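Local coordinates for protein putative 3-hydroxybutyryl-CoA dehydratase (Rhodopseudomonas palustris, PDB 3HIN) that probably acts as a lyase of the enoyl-CoA hydratase/isomerase family, hydrating or dehydrating acyl chains carried on coenzyme A, at residues A[31-34]-A[38-41]; A[63-68]-A[196-201]; A[106-111]-A[206-211]; A[167-170]-A[174-177]. All coordinates share one frame; numbering follows the deposited sequence.

Interaction 1. Residues A[31-34]-A[38-41]; sequences LNRP and NALN
Arg-33 and Asn-38 grip each other twice through one backbone and one mixed bond. The Arg-33 N donates to the Asn-38 side-chain OD1 at 2.8 Å, and Asn-38 N returns a bond to Arg-33 O at 2.7 Å. The Asn-38 CG lies anti to its own carbonyl carbon (chi1 -68°), which lays the amide back against residues 31-33; its other end, ND2, donates to the carbonyls of Ile-67 and Phe-71. Between strand 26-31 and helix 42-51 of this crotonase-like fold the chain thus makes a tight loop pinned from within by an asparagine. The Arg-33 chain bends at chi3 (82°), bringing NH2 to Ala-39 O, 2.8 Å away and in the guanidinium plane; NH2 also pairs with Asp-76, and NH1 with Glu-79. Over one guanidinium face lies the amide of Asn-41, with ND2 3.3 Å from CZ and the two planes 22° apart, a stack. Asn-41 itself is the N-cap of helix 42-51, its OD1 accepting from Leu-44 N, while ND2 bonds to Glu-79. Replacing Arg-33 by an alanine would probably leave Ala-39 O without this donor, remove the guanidinium stacked on the Asn-41 amide and deprive Asp-76 and Glu-79 of this charge partner. Deeper in, Leu-31 CB rests 3.8 Å from Asn-38 CG.

Interaction 2. Residues A[63-68]-A[196-201]; sequences VIHGIG and SAYDKA
One face of the His-65 imidazole is covered by the edge of the Tyr-198 phenol ring, which comes in through CD1 and CE1. CD1 stands 3.6 Å above the imidazole plane, displaced toward the rim, and is 3.7 Å from His-65 ND1. With centroids 4.9 Å apart and planes at 54°, the pair is an inclined edge-to-face stack, and the two side chains run side by side in the same direction. Tyr-198 reaches the histidine because its CG is anti to the backbone N (chi1 173°), swinging the ring out from the helix toward strand 61-66. One turn further along the helix the contact is van der Waals packing: Val-63 presses both methyls on Ala-201, CG1 making an apolar contact with Ala-201 CB at 3.8 Å and CG2 lying 3.5 Å from Ala-201 O. The small alanine is consistent with the close approach of helix and strand, and Ile-110 of the adjoining strand 109-113 packs against the same methyl. At the start of the helix Ser-196 is the N-cap, its OG accepting from Asp-199 N at 3.1 Å. A helix laid on a beta-sheet, touching it through Val-63 and His-65, two residues apart on the strand, is the layered alpha/beta packing of the crotonase fold.

Interaction 3. Residues A[106-111]-A[206-211]; sequences RVPVIA and NRVAQN
Val-208 meets Pro-108 and Ile-110 near the C-terminal part of helix 197-208. Arg-207, one residue before the contact, turns its guanidinium outward and along the chain: NH1 donates to Asn-211 OD1 at 3.1 Å, with the acceptor lying in the guanidinium plane and an N-H...O angle of 161°. This bond spans the turn that follows. Next, Val-208 points its side chain toward residues 108-110 and makes all the close contacts. Its CG2 lies 3.6 Å from Pro-108 CG, the two side chains reaching toward each other tip to tip, while CB follows at 3.7 Å from the same proline carbon. With chi1 at -60°, CG2 is set between the backbone N and the carbonyl carbon, and from there it also approaches Ile-110 CD1 at 4.3 Å, a looser touch. The single methyl therefore bridges two residues on the same side of the extended chain. From Val-208 to Asn-211 the backbone folds into a type I beta turn, closed by Asn-211 N bonding to Val-208 O at 2.9 Å. Within that turn Ala-209 offers its carbonyl to Arg-60, and the carbonyl of Gln-210 is taken by Arg-254. Beyond it Asn-211 leads to helix 213-228, whose Asn-216 and Leu-220 also touch Pro-108. The arrangement is apolar packing of a helix end on the start of a sheet strand and the proline leading into it, part of the alpha/beta layers of the crotonase fold, where the chain entering strand 109-113 packs against the end of one helix and a turn leads into the next.

Interaction 4. Residues A[167-170]-A[174-177]; sequences MADM and GRVY
Asp-169 and Arg-175 form a salt bridge across the end of helix 164-173: Arg-175 NH1 lies 2.8 Å from Asp-169 OD2, in the guanidinium plane, and meets the oxygen nearly end-on along its C-O bond. The carboxylate and guanidinium planes stand 67° apart, and a single nitrogen makes the bond. Extended from CG to NE, the arginine chain lays its CD beside the same oxygen, at 3.4 Å. A water lies between Asp-169 OD2 and Tyr-177 OH, but both separations are so short that its bonding is doubtful; the hydroxyl bonds firmly to Arg-166. On the backbone, Gly-174 N donates to Met-170 O at 2.8 Å, and a second water joins that carbonyl to Arg-175 O. Gly-174 itself has left helical angles, with phi at 77°. Behind the polar atoms, Met-170 meets the edge of the Tyr-177 ring, CG 3.8 Å from CE2. Its chain bends at chi3 (95°), and SD sits 5.2 Å from the ring centroid, close to the ring plane, a Met-aromatic contact. An alanine in place of Asp-169 would probably leave the Arg-175 guanidinium without this charge partner and free to turn. A salt bridge from an exposed arginine, a backbone bond and a water shared by two carbonyls, backed by a buried thioether against an aromatic edge, imply that polar and apolar forces together fasten the chain leaving the helix back onto its last turn.

Overall arrangement
From the N terminus, interaction 1 closes first, a short loop between strand 26-31 and helix 42-51, before any other contact opens. Strand 61-66 then begins interaction 2 and strand 109-113 begins interaction 3; these wait for residues 196-201 and 206-211, so the two long loops cross. Both place helix 197-208 on neighbouring strands of one sheet, where Ile-64 N and Ile-110 O lie 2.8 Å apart. Interaction 1 joins that sheet region through Leu-31, whose N is 2.8 Å from His-65 O. Interaction 4 is a local closure within both long loops, at the end of helix 164-173; its centre is about 30 Å from that of interaction 3, across the chain's centre.

Interaction 1. Residues A[31-34]-A[38-41]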
loop_
_atom_site.group_PDB
_atom_site.type_symbol
_atom_site.label_atom_id
_atom_site.label_comp_id
_atom_site.label_asym_id
_atom_site.label_seq_id
_atom_site.Cartn_x
_atom_site.Cartn_y
_atom_site.Cartn_z
ATOM N N LEU A 31 -24.585 21.311 2.088
ATOM C CA LEU A 31 -23.366 22.086 1.902
ATOM C C LEU A 31 -23.821 23.483 1.463
ATOM O O LEU A 31 -24.576 23.636 0.484
ATOM C CB LEU A 31 -22.506 21.474 0.796
ATOM C CG LEU A 31 -21.552 20.306 1.139
ATOM C CD1 LEU A 31 -21.942 19.425 2.314
ATOM C CD2 LEU A 31 -21.235 19.509 -0.095
ATOM N N ASN A 32 -23.328 24.482 2.189
ATOM C CA ASN A 32 -23.902 25.784 2.143
ATOM C C ASN A 32 -22.833 26.871 1.946
ATOM O O ASN A 32 -22.705 27.743 2.776
ATOM C CB ASN A 32 -24.700 26.025 3.425
ATOM C CG ASN A 32 -25.510 27.324 3.375
ATOM O OD1 ASN A 32 -25.988 27.731 2.314
ATOM N ND2 ASN A 32 -25.642 27.989 4.530
ATOM N N ARG A 33 -22.068 26.796 0.867
ATOM C CA ARG A 33 -21.186 27.907 0.474
ATOM C C ARG A 33 -21.514 28.189 -0.966
ATOM O O ARG A 33 -20.696 28.023 -1.841
ATOM C CB ARG A 33 -19.728 27.564 0.662
ATOM C CG ARG A 33 -19.377 27.171 2.023
ATOM C CD ARG A 33 -17.907 26.912 2.082
ATOM N NE ARG A 33 -17.246 28.207 2.241
ATOM C CZ ARG A 33 -16.029 28.459 1.774
ATOM N NH1 ARG A 33 -15.502 29.658 1.942
ATOM N NH2 ARG A 33 -15.365 27.507 1.113
ATOM N N PRO A 34 -22.774 28.546 -1.226
ATOM C CA PRO A 34 -23.233 28.613 -2.620
ATOM C C PRO A 34 -22.500 29.644 -3.536
ATOM O O PRO A 34 -22.394 29.420 -4.750
ATOM C CB PRO A 34 -24.750 28.892 -2.483
ATOM C CG PRO A 34 -24.914 29.472 -1.057
ATOM C CD PRO A 34 -23.877 28.745 -0.249
ATOM N N ASN A 38 -20.085 25.684 -3.141
ATOM C CA ASN A 38 -19.910 24.717 -2.078
ATOM C C ASN A 38 -18.497 24.165 -2.064
ATOM O O ASN A 38 -18.241 22.997 -1.697
ATOM C CB ASN A 38 -20.967 23.596 -2.213
ATOM C CG ASN A 38 -22.395 24.091 -1.935
ATOM O OD1 ASN A 38 -22.588 25.124 -1.257
ATOM N ND2 ASN A 38 -23.411 23.395 -2.515
ATOM N N ALA A 39 -17.565 25.000 -2.513
ATOM C CA ALA A 39 -16.177 24.734 -2.345
ATOM C C ALA A 39 -15.871 24.323 -0.894
ATOM O O ALA A 39 -16.222 25.023 0.065
ATOM C CB ALA A 39 -15.355 25.986 -2.743
ATOM N N LEU A 40 -15.205 23.184 -0.746
ATOM C CA LEU A 40 -14.819 22.649 0.567
ATOM C C LEU A 40 -13.658 23.434 1.143
ATOM O O LEU A 40 -12.796 23.839 0.395
ATOM C CB LEU A 40 -14.412 21.173 0.435
ATOM C CG LEU A 40 -15.377 20.307 -0.366
ATOM C CD1 LEU A 40 -14.829 18.845 -0.442
ATOM C CD2 LEU A 40 -16.884 20.420 0.177
ATOM N N ASN A 41 -13.665 23.684 2.461
ATOM C CA ASN A 41 -12.534 24.315 3.163
ATOM C C ASN A 41 -12.426 23.704 4.537
ATOM O O ASN A 41 -13.298 22.904 4.926
ATOM C CB ASN A 41 -12.684 25.858 3.243
ATOM C CG ASN A 41 -13.873 26.295 4.113
ATOM O OD1 ASN A 41 -14.607 25.481 4.701
ATOM N ND2 ASN A 41 -14.044 27.592 4.225
#

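Interaction 2. Residues A[63-68]-A[196-201]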
loop_
_atom_site.group_PDB
_atom_site.type_symbol
_atom_site.label_atom_id
_atom_site.label_comp_id
_atom_site.label_asym_id
_atom_site.label_seq_id
_atom_site.Cartn_x
_atom_site.Cartn_y
_atom_site.Cartn_z
ATOM N N VAL A 63 -28.602 12.181 4.646
ATOM C CA VAL A 63 -28.531 12.686 3.260
ATOM C C VAL A 63 -27.621 13.909 3.242
ATOM O O VAL A 63 -27.882 14.884 3.965
ATOM C CB VAL A 63 -29.921 13.087 2.745
ATOM C CG1 VAL A 63 -29.816 13.877 1.437
ATOM C CG2 VAL A 63 -30.753 11.792 2.520
ATOM N N ILE A 64 -26.553 13.865 2.440
ATOM C CA ILE A 64 -25.737 15.028 2.211
ATOM C C ILE A 64 -26.055 15.638 0.847
ATOM O O ILE A 64 -26.135 14.940 -0.158
ATOM C CB ILE A 64 -24.299 14.685 2.202
ATOM C CG1 ILE A 64 -23.901 14.049 3.504
ATOM C CG2 ILE A 64 -23.428 15.986 1.908
ATOM C CD1 ILE A 64 -22.480 13.506 3.417
ATOM N N HIS A 65 -26.256 16.934 0.813
ATOM C CA HIS A 65 -26.808 17.542 -0.390
ATOM C C HIS A 65 -26.281 18.949 -0.535
ATOM O O HIS A 65 -25.688 19.441 0.368
ATOM C CB HIS A 65 -28.334 17.531 -0.319
ATOM C CG HIS A 65 -28.912 18.361 0.779
ATOM N ND1 HIS A 65 -29.648 19.512 0.541
ATOM C CD2 HIS A 65 -28.934 18.172 2.115
ATOM C CE1 HIS A 65 -30.031 20.032 1.693
ATOM N NE2 HIS A 65 -29.629 19.226 2.662
ATOM N N GLY A 66 -26.435 19.573 -1.696
ATOM C CA GLY A 66 -25.893 20.933 -1.883
ATOM C C GLY A 66 -26.984 22.000 -1.936
ATOM O O GLY A 66 -28.093 21.788 -2.487
ATOM N N ILE A 67 -26.723 23.136 -1.290
ATOM C CA ILE A 67 -27.646 24.270 -1.388
ATOM C C ILE A 67 -27.166 24.954 -2.653
ATOM O O ILE A 67 -25.974 25.068 -2.842
ATOM C CB ILE A 67 -27.495 25.224 -0.215
ATOM C CG1 ILE A 67 -27.628 24.455 1.119
ATOM C CG2 ILE A 67 -28.540 26.378 -0.309
ATOM C CD1 ILE A 67 -29.080 23.991 1.490
ATOM N N GLY A 68 -28.073 25.407 -3.518
ATOM C CA GLY A 68 -27.656 26.080 -4.733
ATOM C C GLY A 68 -27.770 25.169 -5.938
ATOM O O GLY A 68 -28.423 24.126 -5.891
ATOM N N SER A 196 -35.761 15.897 -8.482
ATOM C CA SER A 196 -34.704 16.341 -7.651
ATOM C C SER A 196 -33.973 15.194 -6.900
ATOM O O SER A 196 -34.587 14.271 -6.339
ATOM C CB SER A 196 -35.198 17.516 -6.787
ATOM O OG SER A 196 -35.291 17.160 -5.421
ATOM N N ALA A 197 -32.642 15.248 -6.970
ATOM C CA ALA A 197 -31.847 14.246 -6.325
ATOM C C ALA A 197 -32.147 14.278 -4.809
ATOM O O ALA A 197 -32.246 13.241 -4.165
ATOM C CB ALA A 197 -30.331 14.448 -6.650
ATOM N N TYR A 198 -32.371 15.474 -4.266
ATOM C CA TYR A 198 -32.683 15.611 -2.832
ATOM C C TYR A 198 -33.919 14.799 -2.457
ATOM O O TYR A 198 -33.917 14.028 -1.484
ATOM C CB TYR A 198 -32.920 17.088 -2.446
ATOM C CG TYR A 198 -33.395 17.243 -1.026
ATOM C CD1 TYR A 198 -32.481 17.254 0.060
ATOM C CD2 TYR A 198 -34.758 17.351 -0.756
ATOM C CE1 TYR A 198 -32.943 17.372 1.388
ATOM C CE2 TYR A 198 -35.229 17.497 0.528
ATOM C CZ TYR A 198 -34.341 17.496 1.605
ATOM O OH TYR A 198 -34.870 17.618 2.889
ATOM N N ASP A 199 -34.967 14.996 -3.235
ATOM C CA ASP A 199 -36.240 14.308 -3.030
ATOM C C ASP A 199 -35.985 12.807 -3.089
ATOM O O ASP A 199 -36.371 12.081 -2.184
ATOM C CB ASP A 199 -37.230 14.764 -4.098
ATOM C CG ASP A 199 -37.899 16.122 -3.748
ATOM O OD1 ASP A 199 -37.824 16.592 -2.577
ATOM O OD2 ASP A 199 -38.559 16.707 -4.643
ATOM N N LYS A 200 -35.303 12.347 -4.133
ATOM C CA LYS A 200 -35.013 10.909 -4.239
ATOM C C LYS A 200 -34.171 10.441 -3.023
ATOM O O LYS A 200 -34.460 9.415 -2.383
ATOM C CB LYS A 200 -34.317 10.548 -5.564
ATOM C CG LYS A 200 -33.984 9.047 -5.654
ATOM C CD LYS A 200 -35.313 8.212 -5.751
ATOM C CE LYS A 200 -35.077 6.788 -6.248
ATOM N NZ LYS A 200 -36.328 5.973 -6.290
ATOM N N ALA A 201 -33.155 11.216 -2.680
ATOM C CA ALA A 201 -32.212 10.799 -1.656
ATOM C C ALA A 201 -32.972 10.684 -0.382
ATOM O O ALA A 201 -32.691 9.778 0.422
ATOM C CB ALA A 201 -31.059 11.807 -1.505
#

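Interaction 3. Residues A[106-111]-A[206-211]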
loop_
_atom_site.group_PDB
_atom_site.type_symbol
_atom_site.label_atom_id
_atom_site.label_comp_id
_atom_site.label_asym_id
_atom_site.label_seq_id
_atom_site.Cartn_x
_atom_site.Cartn_y
_atom_site.Cartn_z
ATOM N N ARG A 106 -22.370 4.899 11.221
ATOM C CA ARG A 106 -23.163 3.788 11.686
ATOM C C ARG A 106 -24.490 3.628 10.926
ATOM O O ARG A 106 -25.067 2.525 10.846
ATOM C CB ARG A 106 -23.374 3.814 13.180
ATOM C CG ARG A 106 -24.271 4.822 13.603
ATOM C CD ARG A 106 -24.947 4.490 14.996
ATOM N NE ARG A 106 -25.578 5.765 15.395
ATOM C CZ ARG A 106 -26.806 6.125 15.045
ATOM N NH1 ARG A 106 -27.578 5.271 14.406
ATOM N NH2 ARG A 106 -27.292 7.300 15.367
ATOM N N VAL A 107 -24.921 4.685 10.281
ATOM C CA VAL A 107 -26.067 4.574 9.377
ATOM C C VAL A 107 -25.705 4.878 7.936
ATOM O O VAL A 107 -24.648 5.483 7.658
ATOM C CB VAL A 107 -27.180 5.513 9.855
ATOM C CG1 VAL A 107 -27.616 5.062 11.250
ATOM C CG2 VAL A 107 -26.726 6.995 9.796
ATOM N N PRO A 108 -26.581 4.464 6.987
ATOM C CA PRO A 108 -26.114 4.749 5.615
ATOM C C PRO A 108 -26.168 6.236 5.264
ATOM O O PRO A 108 -27.085 6.950 5.680
ATOM C CB PRO A 108 -27.087 4.015 4.724
ATOM C CG PRO A 108 -28.057 3.265 5.635
ATOM C CD PRO A 108 -27.691 3.480 7.047
ATOM N N VAL A 109 -25.204 6.647 4.447
ATOM C CA VAL A 109 -25.115 8.015 3.948
ATOM C C VAL A 109 -25.429 8.049 2.457
ATOM O O VAL A 109 -24.837 7.288 1.655
ATOM C CB VAL A 109 -23.734 8.561 4.176
ATOM C CG1 VAL A 109 -23.629 10.012 3.683
ATOM C CG2 VAL A 109 -23.382 8.458 5.657
ATOM N N ILE A 110 -26.360 8.940 2.092
ATOM C CA ILE A 110 -26.767 9.095 0.725
ATOM C C ILE A 110 -26.354 10.490 0.280
ATOM O O ILE A 110 -26.685 11.453 0.948
ATOM C CB ILE A 110 -28.346 8.885 0.579
ATOM C CG1 ILE A 110 -28.757 7.506 1.137
ATOM C CG2 ILE A 110 -28.821 9.026 -0.897
ATOM C CD1 ILE A 110 -29.711 7.591 2.264
ATOM N N ALA A 111 -25.699 10.607 -0.864
ATOM C CA ALA A 111 -25.337 11.932 -1.402
ATOM C C ALA A 111 -26.253 12.281 -2.587
ATOM O O ALA A 111 -26.403 11.479 -3.518
ATOM C CB ALA A 111 -23.866 11.916 -1.844
ATOM N N ASN A 206 -35.498 7.454 4.026
ATOM C CA ASN A 206 -36.664 6.856 4.727
ATOM C C ASN A 206 -36.740 5.330 4.590
ATOM O O ASN A 206 -37.176 4.628 5.549
ATOM C CB ASN A 206 -38.027 7.491 4.301
ATOM C CG ASN A 206 -38.149 8.934 4.742
ATOM O OD1 ASN A 206 -38.474 9.821 3.934
ATOM N ND2 ASN A 206 -37.847 9.187 6.037
ATOM N N ARG A 207 -36.306 4.816 3.428
ATOM C CA ARG A 207 -36.336 3.355 3.181
ATOM C C ARG A 207 -35.266 2.595 3.990
ATOM O O ARG A 207 -35.608 1.657 4.716
ATOM C CB ARG A 207 -36.335 3.022 1.658
ATOM C CG ARG A 207 -36.033 1.556 1.303
ATOM C CD ARG A 207 -37.229 0.648 1.743
ATOM N NE ARG A 207 -36.911 -0.751 1.508
ATOM C CZ ARG A 207 -36.082 -1.496 2.248
ATOM N NH1 ARG A 207 -35.490 -0.982 3.300
ATOM N NH2 ARG A 207 -35.859 -2.783 1.949
ATOM N N VAL A 208 -33.997 3.031 3.926
ATOM C CA VAL A 208 -32.926 2.405 4.720
ATOM C C VAL A 208 -33.259 2.528 6.200
ATOM O O VAL A 208 -32.887 1.674 7.016
ATOM C CB VAL A 208 -31.484 2.954 4.401
ATOM C CG1 VAL A 208 -31.123 2.731 2.961
ATOM C CG2 VAL A 208 -31.381 4.479 4.754
ATOM N N ALA A 209 -34.019 3.562 6.536
ATOM C CA ALA A 209 -34.404 3.806 7.949
ATOM C C ALA A 209 -35.177 2.648 8.559
ATOM O O ALA A 209 -35.217 2.509 9.782
ATOM C CB ALA A 209 -35.233 5.063 8.049
ATOM N N GLN A 210 -35.788 1.828 7.704
ATOM C CA GLN A 210 -36.599 0.719 8.154
ATOM C C GLN A 210 -35.718 -0.496 8.466
ATOM O O GLN A 210 -36.180 -1.455 9.101
ATOM C CB GLN A 210 -37.535 0.318 7.038
ATOM C CG GLN A 210 -38.314 1.470 6.361
ATOM C CD GLN A 210 -39.248 0.962 5.255
ATOM O OE1 GLN A 210 -39.111 -0.166 4.772
ATOM N NE2 GLN A 210 -40.230 1.778 4.885
ATOM N N ASN A 211 -34.462 -0.497 8.016
ATOM C CA ASN A 211 -33.573 -1.682 8.215
ATOM C C ASN A 211 -33.204 -1.926 9.702
ATOM O O ASN A 211 -33.140 -0.984 10.489
ATOM C CB ASN A 211 -32.286 -1.603 7.342
ATOM C CG ASN A 211 -32.612 -1.580 5.837
ATOM O OD1 ASN A 211 -33.604 -2.162 5.400
ATOM N ND2 ASN A 211 -31.775 -0.956 5.049
#

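Interaction 4. Residues A[167-170]-A[174-177]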
loop_
_atom_site.group_PDB
_atom_site.type_symbol
_atom_site.label_atom_id
_atom_site.label_comp_id
_atom_site.label_asym_id
_atom_site.label_seq_id
_atom_site.Cartn_x
_atom_site.Cartn_y
_atom_site.Cartn_z
ATOM N N MET A 167 -10.496 6.343 -14.222
ATOM C CA MET A 167 -9.929 7.335 -13.320
ATOM C C MET A 167 -8.638 7.934 -13.876
ATOM O O MET A 167 -8.451 9.161 -13.873
ATOM C CB MET A 167 -9.749 6.801 -11.900
ATOM C CG MET A 167 -9.193 7.955 -10.941
ATOM S SD MET A 167 -9.224 7.448 -9.215
ATOM C CE MET A 167 -8.795 8.980 -8.429
ATOM N N ALA A 168 -7.751 7.049 -14.344
ATOM C CA ALA A 168 -6.492 7.470 -14.869
ATOM C C ALA A 168 -6.742 8.418 -16.058
ATOM O O ALA A 168 -6.104 9.478 -16.210
ATOM C CB ALA A 168 -5.696 6.215 -15.306
ATOM N N ASP A 169 -7.671 8.037 -16.928
ATOM C CA ASP A 169 -7.997 8.907 -18.068
ATOM C C ASP A 169 -8.528 10.255 -17.611
ATOM O O ASP A 169 -8.074 11.278 -18.128
ATOM C CB ASP A 169 -8.952 8.163 -19.023
ATOM C CG ASP A 169 -9.639 9.058 -20.005
ATOM O OD1 ASP A 169 -8.970 9.906 -20.639
ATOM O OD2 ASP A 169 -10.866 8.850 -20.192
ATOM N N MET A 170 -9.454 10.279 -16.657
ATOM C CA MET A 170 -10.017 11.566 -16.092
ATOM C C MET A 170 -8.881 12.496 -15.585
ATOM O O MET A 170 -8.871 13.691 -15.886
ATOM C CB MET A 170 -10.943 11.299 -14.882
ATOM C CG MET A 170 -12.270 10.876 -15.195
ATOM S SD MET A 170 -13.153 10.374 -13.797
ATOM C CE MET A 170 -13.957 11.985 -13.528
ATOM N N GLY A 174 -8.422 15.484 -18.036
ATOM C CA GLY A 174 -9.486 16.379 -17.538
ATOM C C GLY A 174 -10.859 15.973 -18.051
ATOM O O GLY A 174 -11.753 16.831 -18.168
ATOM N N ARG A 175 -11.034 14.690 -18.406
ATOM C CA ARG A 175 -12.298 14.289 -18.987
ATOM C C ARG A 175 -13.443 14.535 -18.008
ATOM O O ARG A 175 -13.286 14.265 -16.809
ATOM C CB ARG A 175 -12.310 12.833 -19.314
ATOM C CG ARG A 175 -13.595 12.407 -19.965
ATOM C CD ARG A 175 -13.325 11.150 -20.670
ATOM N NE ARG A 175 -14.399 10.654 -21.514
ATOM C CZ ARG A 175 -14.292 9.450 -22.060
ATOM N NH1 ARG A 175 -13.162 8.778 -21.835
ATOM N NH2 ARG A 175 -15.244 8.937 -22.831
ATOM N N VAL A 176 -14.572 15.042 -18.527
ATOM C CA VAL A 176 -15.782 15.224 -17.732
ATOM C C VAL A 176 -16.864 14.200 -18.155
ATOM O O VAL A 176 -16.970 13.813 -19.316
ATOM C CB VAL A 176 -16.288 16.671 -17.909
ATOM C CG1 VAL A 176 -17.507 16.966 -17.009
ATOM C CG2 VAL A 176 -15.116 17.726 -17.700
ATOM N N TYR A 177 -17.651 13.759 -17.177
ATOM C CA TYR A 177 -18.760 12.861 -17.375
ATOM C C TYR A 177 -20.070 13.551 -16.916
ATOM O O TYR A 177 -20.119 14.185 -15.842
ATOM C CB TYR A 177 -18.493 11.612 -16.550
ATOM C CG TYR A 177 -17.430 10.629 -17.151
ATOM C CD1 TYR A 177 -17.686 9.939 -18.336
ATOM C CD2 TYR A 177 -16.218 10.402 -16.550
ATOM C CE1 TYR A 177 -16.767 9.012 -18.888
ATOM C CE2 TYR A 177 -15.274 9.507 -17.096
ATOM C CZ TYR A 177 -15.569 8.808 -18.265
ATOM O OH TYR A 177 -14.703 7.945 -18.855
HETATM O O HOH W 1 -12.308 8.233 -18.235
HETATM O O HOH W 2 -11.382 15.076 -14.861
#